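Putative creatinine amidohydrolase (Bacteroides fragilis, PDB 3LUB) probably hydrolyses carbon-nitrogen bonds in linear amides, as a member of the creatininase superfamily that holds two zinc ions. Local coordinates at residues Ala143-Trp146 / Phe147-Val150. Sequence-based numbering, arbitrary orientation.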
ATOM      1  N   ALA F 143     -14.707 -11.770 -17.137  1.00 17.85           N
ATOM      2  CA  ALA F 143     -15.708 -11.151 -16.271  1.00 18.35           C
ATOM      3  C   ALA F 143     -16.999 -10.901 -17.025  1.00 19.28           C
ATOM      4  O   ALA F 143     -16.977 -10.495 -18.201  1.00 19.46           O
ATOM      5  CB  ALA F 143     -15.199  -9.818 -15.643  1.00 16.32           C
ATOM      6  N   ALA F 144     -18.122 -11.111 -16.337  1.00 19.78           N
ATOM      7  CA  ALA F 144     -19.457 -10.788 -16.886  1.00 20.60           C
ATOM      8  C   ALA F 144     -20.379 -10.401 -15.766  1.00 20.52           C
ATOM      9  O   ALA F 144     -20.254 -10.944 -14.678  1.00 19.62           O
ATOM     10  CB  ALA F 144     -20.050 -11.995 -17.585  1.00 20.83           C
ATOM     11  N   ASN F 145     -21.312  -9.486 -16.038  1.00 20.61           N
ATOM     12  CA  ASN F 145     -22.499  -9.316 -15.202  1.00 21.45           C
ATOM     13  C   ASN F 145     -23.539 -10.358 -15.672  1.00 21.40           C
ATOM     14  O   ASN F 145     -23.778 -10.443 -16.867  1.00 21.34           O
ATOM     15  CB  ASN F 145     -23.060  -7.888 -15.367  1.00 23.12           C
ATOM     16  CG  ASN F 145     -22.191  -6.805 -14.685  1.00 27.94           C
ATOM     17  OD1 ASN F 145     -21.920  -6.858 -13.490  1.00 25.07           O
ATOM     18  ND2 ASN F 145     -21.806  -5.794 -15.452  1.00 21.45           N
ATOM     19  N   TRP F 146     -24.167 -11.138 -14.769  1.00 19.94           N
ATOM     20  CA  TRP F 146     -25.167 -12.133 -15.197  1.00 20.29           C
ATOM     21  C   TRP F 146     -26.292 -11.448 -15.983  1.00 20.29           C
ATOM     22  O   TRP F 146     -26.805 -11.982 -16.938  1.00 20.43           O
ATOM     23  CB  TRP F 146     -25.725 -12.991 -14.002  1.00 20.40           C
ATOM     24  CG  TRP F 146     -26.628 -12.243 -13.087  1.00 18.49           C
ATOM     25  CD1 TRP F 146     -26.257 -11.548 -11.986  1.00 20.36           C
ATOM     26  CD2 TRP F 146     -28.047 -12.029 -13.242  1.00 20.09           C
ATOM     27  NE1 TRP F 146     -27.343 -10.955 -11.415  1.00 22.24           N
ATOM     28  CE2 TRP F 146     -28.459 -11.229 -12.169  1.00 18.72           C
ATOM     29  CE3 TRP F 146     -28.999 -12.456 -14.172  1.00 19.72           C
ATOM     30  CZ2 TRP F 146     -29.797 -10.821 -12.003  1.00 19.47           C
ATOM     31  CZ3 TRP F 146     -30.315 -12.094 -13.990  1.00 18.50           C
ATOM     32  CH2 TRP F 146     -30.706 -11.274 -12.919  1.00 20.97           C
ATOM     33  N   PHE F 147     -26.638 -10.222 -15.600  1.00 21.40           N
ATOM     34  CA  PHE F 147     -27.810  -9.576 -16.151  1.00 21.15           C
ATOM     35  C   PHE F 147     -27.528  -8.869 -17.479  1.00 21.83           C
ATOM     36  O   PHE F 147     -28.393  -8.207 -18.014  1.00 23.25           O
ATOM     37  CB  PHE F 147     -28.408  -8.625 -15.141  1.00 21.91           C
ATOM     38  CG  PHE F 147     -27.428  -7.639 -14.604  1.00 26.25           C
ATOM     39  CD1 PHE F 147     -27.121  -6.483 -15.321  1.00 26.82           C
ATOM     40  CD2 PHE F 147     -26.787  -7.872 -13.393  1.00 23.55           C
ATOM     41  CE1 PHE F 147     -26.189  -5.583 -14.834  1.00 27.55           C
ATOM     42  CE2 PHE F 147     -25.872  -6.976 -12.915  1.00 26.15           C
ATOM     43  CZ  PHE F 147     -25.577  -5.822 -13.634  1.00 25.48           C
ATOM     44  N   GLU F 148     -26.318  -9.036 -18.008  1.00 21.77           N
ATOM     45  CA  GLU F 148     -25.950  -8.581 -19.337  1.00 21.43           C
ATOM     46  C   GLU F 148     -25.727  -9.717 -20.325  1.00 22.29           C
ATOM     47  O   GLU F 148     -25.529  -9.472 -21.522  1.00 24.28           O
ATOM     48  CB  GLU F 148     -24.678  -7.736 -19.256  1.00 20.94           C
ATOM     49  CG  GLU F 148     -24.975  -6.352 -18.790  1.00 22.80           C
ATOM     50  CD  GLU F 148     -23.734  -5.546 -18.459  1.00 26.82           C
ATOM     51  OE1 GLU F 148     -22.594  -6.084 -18.564  1.00 26.79           O
ATOM     52  OE2 GLU F 148     -23.934  -4.378 -18.041  1.00 32.33           O
ATOM     53  N   VAL F 149     -25.795 -10.956 -19.862  1.00 23.12           N
ATOM     54  CA  VAL F 149     -25.582 -12.100 -20.749  1.00 22.45           C
ATOM     55  C   VAL F 149     -26.716 -12.141 -21.791  1.00 24.04           C
ATOM     56  O   VAL F 149     -26.474 -12.405 -22.980  1.00 23.05           O
ATOM     57  CB  VAL F 149     -25.410 -13.404 -19.927  1.00 23.50           C
ATOM     58  CG1 VAL F 149     -25.452 -14.674 -20.810  1.00 19.94           C
ATOM     59  CG2 VAL F 149     -24.082 -13.314 -19.087  1.00 18.93           C
ATOM     60  N   VAL F 150     -27.938 -11.838 -21.335  1.00 23.90           N
ATOM     61  CA  VAL F 150     -29.126 -11.648 -22.180  1.00 22.88           C
ATOM     62  C   VAL F 150     -29.765 -10.351 -21.716  1.00 24.20           C
ATOM     63  O   VAL F 150     -29.895 -10.137 -20.518  1.00 23.53           O
ATOM     64  CB  VAL F 150     -30.123 -12.794 -21.977  1.00 22.73           C
ATOM     65  CG1 VAL F 150     -31.376 -12.556 -22.815  1.00 23.18           C
ATOM     66  CG2 VAL F 150     -29.477 -14.125 -22.359  1.00 20.10           C
TER
HETATM   67  O   HOH W   1     -21.298  -8.415 -18.810  1.00 18.19           O
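Two successive i to i+3 backbone bonds fold the chain back just after strand 140-145: Glu148 N donates to Asn145 O at 3.1 Å and Val149 N to Trp146 O at 3.3 Å, closing a type I turn over 145-148 and a second, overlapping and somewhat distorted one over 146-149. The turn sets the Asn145 side chain beside both Phe147 and Glu148, all pointing the same way. Asn145 CB lies over one face of the Phe147 ring, 3.8 Å from the ring centroid in a CH-pi contact, and the amide runs nearly parallel to that ring, the planes 16° apart. Asn145 ND2 makes a weak but straight bond to Glu148 OE1 at 3.2 Å, with amide and carboxylate almost perpendicular. A water bridges the two residues, donating to Glu148 OE1 and accepting from Asn145 N. A chi1 of 53° turns the Phe147 ring back over Asn145 CB and its edge toward the face of the five-membered ring of Trp146, a T-shaped pair; Phe147 CB covers the six-membered ring. The buried indole reaches Leu46, Pro47 and Ile50 of helix 42-62 and Tyr232 and Ile236 of helix 226-249, close to zinc ligand Glu168, while backbone bonds from Ala144 and Trp146 to Ser118 tie the turn to neighbouring strand 113-118.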